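Local coordinates for KLLA0C04147p (Kluyveromyces lactis, PDB 5H2D), which binds ergosterol through its oxysterol-binding (ORD) domain and probably transfers sterols between membranes, at residues Y187-P192 with G196-Y201; V229-G234 with P406-D411. All blocks are in the same frame, centred on the assembly; numbering follows the deposited sequence.

Contact 1: residues Y187-P192 with G196-Y201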
loop_
_atom_site.group_PDB
_atom_site.type_symbol
_atom_site.label_atom_id
_atom_site.label_comp_id
_atom_site.label_asym_id
_atom_site.label_seq_id
_atom_site.Cartn_x
_atom_site.Cartn_y
_atom_site.Cartn_z
ATOM N N TYR A 187 -6.720 0.135 -8.991
ATOM C CA TYR A 187 -6.724 0.603 -10.374
ATOM C C TYR A 187 -5.326 1.062 -10.727
ATOM O O TYR A 187 -4.806 1.996 -10.105
ATOM C CB TYR A 187 -7.687 1.776 -10.555
ATOM C CG TYR A 187 -9.158 1.495 -10.378
ATOM C CD1 TYR A 187 -9.706 1.278 -9.113
ATOM C CD2 TYR A 187 -10.022 1.503 -11.473
ATOM C CE1 TYR A 187 -11.065 1.040 -8.947
ATOM C CE2 TYR A 187 -11.386 1.264 -11.317
ATOM C CZ TYR A 187 -11.905 1.042 -10.054
ATOM O OH TYR A 187 -13.259 0.817 -9.891
ATOM N N LEU A 188 -4.732 0.463 -11.753
ATOM C CA LEU A 188 -3.372 0.800 -12.141
ATOM C C LEU A 188 -3.389 1.172 -13.617
ATOM O O LEU A 188 -3.763 0.349 -14.459
ATOM C CB LEU A 188 -2.422 -0.365 -11.850
ATOM C CG LEU A 188 -0.949 0.008 -11.675
ATOM C CD1 LEU A 188 -0.219 -1.042 -10.849
ATOM C CD2 LEU A 188 -0.281 0.167 -13.036
ATOM N N THR A 189 -3.056 2.427 -13.909
ATOM C CA THR A 189 -3.092 2.968 -15.261
ATOM C C THR A 189 -1.668 3.089 -15.777
ATOM O O THR A 189 -0.807 3.652 -15.095
ATOM C CB THR A 189 -3.775 4.338 -15.287
ATOM O OG1 THR A 189 -5.124 4.217 -14.831
ATOM C CG2 THR A 189 -3.773 4.908 -16.709
ATOM N N ILE A 190 -1.416 2.566 -16.979
ATOM C CA ILE A 190 -0.107 2.679 -17.613
ATOM C C ILE A 190 -0.263 3.537 -18.859
ATOM O O ILE A 190 -1.214 3.349 -19.622
ATOM C CB ILE A 190 0.488 1.308 -17.980
ATOM C CG1 ILE A 190 0.804 0.481 -16.727
ATOM C CG2 ILE A 190 1.749 1.506 -18.828
ATOM C CD1 ILE A 190 2.020 0.967 -15.955
ATOM N N ARG A 191 0.656 4.486 -19.040
ATOM C CA ARG A 191 0.803 5.238 -20.288
ATOM C C ARG A 191 2.038 4.713 -21.014
ATOM O O ARG A 191 3.159 5.154 -20.722
ATOM C CB ARG A 191 0.933 6.739 -20.007
ATOM C CG ARG A 191 -0.389 7.414 -19.654
ATOM C CD ARG A 191 -0.201 8.839 -19.158
ATOM N NE ARG A 191 0.261 8.891 -17.774
ATOM C CZ ARG A 191 -0.531 8.713 -16.713
ATOM N NH1 ARG A 191 -1.824 8.455 -16.868
ATOM N NH2 ARG A 191 -0.020 8.784 -15.492
ATOM N N PRO A 192 1.888 3.789 -21.968
ATOM C CA PRO A 192 3.060 3.091 -22.513
ATOM C C PRO A 192 3.938 3.998 -23.357
ATOM O O PRO A 192 3.467 4.935 -24.005
ATOM C CB PRO A 192 2.441 1.982 -23.374
ATOM C CG PRO A 192 1.013 1.870 -22.916
ATOM C CD PRO A 192 0.628 3.255 -22.504
ATOM N N GLY A 196 0.478 1.457 -27.761
ATOM C CA GLY A 196 -0.641 1.311 -26.857
ATOM C C GLY A 196 -1.152 2.633 -26.329
ATOM O O GLY A 196 -0.368 3.506 -25.940
ATOM N N LYS A 197 -2.469 2.801 -26.357
ATOM C CA LYS A 197 -3.098 3.921 -25.684
ATOM C C LYS A 197 -3.030 3.700 -24.176
ATOM O O LYS A 197 -2.733 2.601 -23.703
ATOM C CB LYS A 197 -4.553 4.063 -26.132
ATOM C CG LYS A 197 -5.179 2.728 -26.529
ATOM C CD LYS A 197 -6.655 2.615 -26.152
ATOM C CE LYS A 197 -7.173 1.223 -26.482
ATOM N NZ LYS A 197 -8.518 0.952 -25.904
ATOM N N GLU A 198 -3.291 4.766 -23.423
ATOM C CA GLU A 198 -3.417 4.633 -21.974
ATOM C C GLU A 198 -4.321 3.452 -21.644
ATOM O O GLU A 198 -5.388 3.283 -22.241
ATOM C CB GLU A 198 -3.978 5.931 -21.389
ATOM C CG GLU A 198 -4.076 5.966 -19.873
ATOM C CD GLU A 198 -4.502 7.333 -19.363
ATOM O OE1 GLU A 198 -3.619 8.157 -19.055
ATOM O OE2 GLU A 198 -5.721 7.592 -19.285
ATOM N N GLU A 199 -3.883 2.613 -20.700
ATOM C CA GLU A 199 -4.567 1.362 -20.402
ATOM C C GLU A 199 -4.778 1.212 -18.899
ATOM O O GLU A 199 -3.987 1.710 -18.096
ATOM C CB GLU A 199 -3.776 0.154 -20.939
ATOM C CG GLU A 199 -2.386 0.042 -20.351
ATOM C CD GLU A 199 -1.536 -0.997 -21.035
ATOM O OE1 GLU A 199 -0.420 -1.260 -20.541
ATOM O OE2 GLU A 199 -1.980 -1.528 -22.078
ATOM N N LEU A 200 -5.847 0.510 -18.535
ATOM C CA LEU A 200 -6.250 0.331 -17.144
ATOM C C LEU A 200 -6.165 -1.132 -16.740
ATOM O O LEU A 200 -6.796 -1.987 -17.367
ATOM C CB LEU A 200 -7.680 0.823 -16.921
ATOM C CG LEU A 200 -8.275 0.524 -15.542
ATOM C CD1 LEU A 200 -7.513 1.299 -14.469
ATOM C CD2 LEU A 200 -9.762 0.859 -15.503
ATOM N N TYR A 201 -5.430 -1.407 -15.661
ATOM C CA TYR A 201 -5.419 -2.709 -15.011
ATOM C C TYR A 201 -6.189 -2.611 -13.699
ATOM O O TYR A 201 -6.095 -1.599 -12.999
ATOM C CB TYR A 201 -3.986 -3.163 -14.723
ATOM C CG TYR A 201 -3.072 -3.263 -15.928
ATOM C CD1 TYR A 201 -2.411 -2.143 -16.437
ATOM C CD2 TYR A 201 -2.838 -4.490 -16.529
ATOM C CE1 TYR A 201 -1.562 -2.254 -17.528
ATOM C CE2 TYR A 201 -2.003 -4.606 -17.620
ATOM C CZ TYR A 201 -1.365 -3.491 -18.114
ATOM O OH TYR A 201 -0.521 -3.619 -19.205
HETATM O O HOH W 1 2.126 4.881 -26.926
#

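Contact 2: residues V229-G234 with P406-D411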
loop_
_atom_site.group_PDB
_atom_site.type_symbol
_atom_site.label_atom_id
_atom_site.label_comp_id
_atom_site.label_asym_id
_atom_site.label_seq_id
_atom_site.Cartn_x
_atom_site.Cartn_y
_atom_site.Cartn_z
ATOM N N VAL A 229 -6.661 -7.808 -14.685
ATOM C CA VAL A 229 -7.193 -7.728 -16.040
ATOM C C VAL A 229 -6.814 -6.388 -16.650
ATOM O O VAL A 229 -6.896 -5.340 -15.995
ATOM C CB VAL A 229 -8.720 -7.949 -16.067
ATOM C CG1 VAL A 229 -9.044 -9.351 -15.582
ATOM C CG2 VAL A 229 -9.438 -6.940 -15.214
ATOM N N ASN A 230 -6.373 -6.427 -17.907
ATOM C CA ASN A 230 -6.151 -5.216 -18.685
ATOM C C ASN A 230 -7.440 -4.930 -19.438
ATOM O O ASN A 230 -7.795 -5.665 -20.365
ATOM C CB ASN A 230 -4.975 -5.381 -19.640
ATOM C CG ASN A 230 -4.709 -4.131 -20.458
ATOM O OD1 ASN A 230 -5.638 -3.412 -20.840
ATOM N ND2 ASN A 230 -3.442 -3.856 -20.720
ATOM N N HIS A 231 -8.151 -3.878 -19.033
ATOM C CA HIS A 231 -9.467 -3.627 -19.604
ATOM C C HIS A 231 -9.398 -3.172 -21.050
ATOM O O HIS A 231 -10.428 -3.169 -21.733
ATOM C CB HIS A 231 -10.214 -2.591 -18.772
ATOM C CG HIS A 231 -10.591 -3.086 -17.413
ATOM N ND1 HIS A 231 -11.825 -3.631 -17.131
ATOM C CD2 HIS A 231 -9.884 -3.134 -16.259
ATOM C CE1 HIS A 231 -11.868 -3.983 -15.857
ATOM N NE2 HIS A 231 -10.702 -3.690 -15.307
ATOM N N ASN A 232 -8.219 -2.803 -21.531
ATOM C CA ASN A 232 -8.091 -2.293 -22.882
ATOM C C ASN A 232 -7.698 -3.360 -23.896
ATOM O O ASN A 232 -8.104 -3.252 -25.058
ATOM C CB ASN A 232 -7.081 -1.141 -22.908
ATOM C CG ASN A 232 -7.574 0.087 -22.147
ATOM O OD1 ASN A 232 -7.587 0.114 -20.911
ATOM N ND2 ASN A 232 -7.975 1.113 -22.884
ATOM N N THR A 233 -6.975 -4.413 -23.501
ATOM C CA THR A 233 -6.365 -5.267 -24.537
ATOM C C THR A 233 -7.026 -6.610 -24.973
ATOM O O THR A 233 -7.004 -6.892 -26.170
ATOM C CB THR A 233 -4.883 -5.569 -24.188
ATOM O OG1 THR A 233 -4.760 -6.046 -22.843
ATOM C CG2 THR A 233 -4.036 -4.312 -24.380
ATOM N N GLY A 234 -7.585 -7.458 -24.107
ATOM C CA GLY A 234 -7.534 -7.406 -22.663
ATOM C C GLY A 234 -6.849 -8.668 -22.126
ATOM O O GLY A 234 -7.457 -9.723 -21.888
ATOM N N PRO A 406 -16.247 4.726 -14.745
ATOM C CA PRO A 406 -16.817 4.513 -16.086
ATOM C C PRO A 406 -16.445 3.181 -16.717
ATOM O O PRO A 406 -17.185 2.717 -17.590
ATOM C CB PRO A 406 -16.259 5.693 -16.892
ATOM C CG PRO A 406 -15.024 6.108 -16.168
ATOM C CD PRO A 406 -15.299 5.852 -14.713
ATOM N N VAL A 407 -15.340 2.554 -16.322
ATOM C CA VAL A 407 -14.925 1.287 -16.932
ATOM C C VAL A 407 -15.415 0.093 -16.133
ATOM O O VAL A 407 -16.046 -0.816 -16.677
ATOM C CB VAL A 407 -13.393 1.244 -17.101
ATOM C CG1 VAL A 407 -12.955 -0.124 -17.627
ATOM C CG2 VAL A 407 -12.933 2.348 -18.027
ATOM N N THR A 408 -15.126 0.062 -14.830
ATOM C CA THR A 408 -15.530 -1.067 -14.000
ATOM C C THR A 408 -16.993 -1.016 -13.599
ATOM O O THR A 408 -17.548 -2.050 -13.213
ATOM C CB THR A 408 -14.686 -1.116 -12.730
ATOM O OG1 THR A 408 -14.898 0.094 -11.993
ATOM C CG2 THR A 408 -13.219 -1.242 -13.076
ATOM N N LYS A 409 -17.613 0.164 -13.663
ATOM C CA LYS A 409 -18.965 0.396 -13.179
ATOM C C LYS A 409 -19.097 0.109 -11.686
ATOM O O LYS A 409 -20.207 -0.109 -11.185
ATOM C CB LYS A 409 -19.979 -0.413 -13.998
ATOM C CG LYS A 409 -19.878 -0.066 -15.482
ATOM C CD LYS A 409 -20.894 -0.789 -16.342
ATOM C CE LYS A 409 -20.775 -0.326 -17.794
ATOM N NZ LYS A 409 -21.733 -1.016 -18.709
ATOM N N CYS A 410 -17.977 0.126 -10.960
ATOM C CA CYS A 410 -17.956 -0.024 -9.511
ATOM C C CYS A 410 -17.855 1.342 -8.842
ATOM O O CYS A 410 -17.298 2.286 -9.406
ATOM C CB CYS A 410 -16.769 -0.880 -9.048
ATOM S SG CYS A 410 -16.738 -2.561 -9.654
ATOM N N ASP A 411 -18.408 1.429 -7.629
ATOM C CA ASP A 411 -18.132 2.567 -6.760
ATOM C C ASP A 411 -16.631 2.662 -6.517
ATOM O O ASP A 411 -15.964 1.657 -6.261
ATOM C CB ASP A 411 -18.847 2.415 -5.414
ATOM C CG ASP A 411 -20.335 2.693 -5.492
ATOM O OD1 ASP A 411 -20.805 3.201 -6.527
ATOM O OD2 ASP A 411 -21.031 2.416 -4.495
#

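Contact 1: residues Y187-P192 with G196-Y201
Glu-198 and Arg-191 come together because the glutamate sends CG away from its own amide nitrogen (chi1 -176°) and stays extended, while the arginine chain bends at chi3 (-77°) and turns its guanidinium back toward the carboxylate. The pair marks the loop end of an antiparallel beta hairpin, strands 178-190 and 199-203 of the oxysterol-binding domain. Arg-191 NH1 donates to Glu-198 OE1 at 2.8 Å; the acceptor lies in the guanidinium plane, but NH1 comes from above the carboxylate. Arginine suits the site because its fan of N-H groups also reaches Asp-162 and the carbonyls of Ser-158 and Pro-159. A leucine in its place would probably leave Glu-198 and Asp-162 without their cationic mate and those carbonyls without these donors. Beside the salt bridge, Thr-189 CG2 presses on Glu-198 CG at a tight 3.3 Å.

Two hydrogen-bonded pairs build the ladder, each closed by two reciprocal N-H...O bonds: Leu-188 with Tyr-201, where Leu-188 O accepts from Tyr-201 N at 2.7 Å, and Ile-190 with Glu-199, where Glu-199 N reaches Ile-190 O at 3.0 Å. Thr-189 and Leu-200, the non-hydrogen-bonded pair between them, occupy the other face, where Leu-200 CD1 also meets the edge of the Tyr-187 ring at CD2 (3.9 Å). On the Leu-188 face, Ile-190 CG1 packs obliquely on Tyr-201 CE1 at 3.7 Å. Glu-199, salt-bridged to Arg-98 of helix 95-108, accepts a hydrogen bond from Tyr-201 OH on OE1, 2.7 Å away, with the hydroxyl well above the carboxylate plane.

Contact 2: residues V229-G234 with P406-D411
His-231 lays its imidazole obliquely against Val-407 and Thr-408, and these three residues alone make this small contact at the surface. The segment 229-234 enters it as the end of strand 219-230, where Val-229 still pairs through its backbone with Thr-202. Asn-230 then shapes the turn: its OD1 accepts from the backbone N of Asn-232 at 2.7 Å, with the N in the carbonyl plane, which makes an Asx turn, and a weak bond from Thr-233 N adds to it. Asparagine fits because its amide can accept there while ND2 binds Glu-199 OE2.

Next comes His-231, whose CB points toward the segment 406-411. With CG anti to the carbonyl carbon (chi1 -68°), the ring is carried out so that ND1 lies 3.7 Å from Val-407 CG1. That methyl also packs near CG and CB of the histidine, at the base of the ring, while Thr-408 CG2 sits farther out, 4.1 Å from His-231 CE1. The branched side chains offer methyls to carbon and nitrogen alike, so the contact is van der Waals in kind; the other ring nitrogen, NE2, is hydrogen-bonded to Thr-202 OG1. Asn-232 turns its OD1 to the backbone N of Leu-200, and Thr-233 OG1 accepts from the backbone N of Asp-235, which steadies the reversal into strand 236-241.

Across the contact, Thr-408 OG1, which has a further partner in Tyr-187, accepts from Cys-410 N at 3.2 Å, an ST turn that leaves its methyl for the histidine. The arrangement is that of two beta-hairpin turns meeting at their sides: the Asx turn after strand 219-230, and the ST turn between strands 400-404 and 411-415.

Contact 1 and contact 2 lie with centres 11 Å apart on the same side of the chain's centre, and strand 199-203 joins them, since it pairs with strand 178-190 on one edge and with strand 219-230 on the other. One join is a backbone bond, Leu-200 O to His-231 N at 2.9 Å. Another tie bypasses that strand: Tyr-187 OH of contact 1 lies 2.8 Å from Thr-408 OG1 of contact 2, a probable hydrogen bond that attaches the 406-411 loop to the strands. Ergosterol is some way off, about 12 Å from the Leu-188 side chain, and contact 1 lies away from the sterol, in the strands around it.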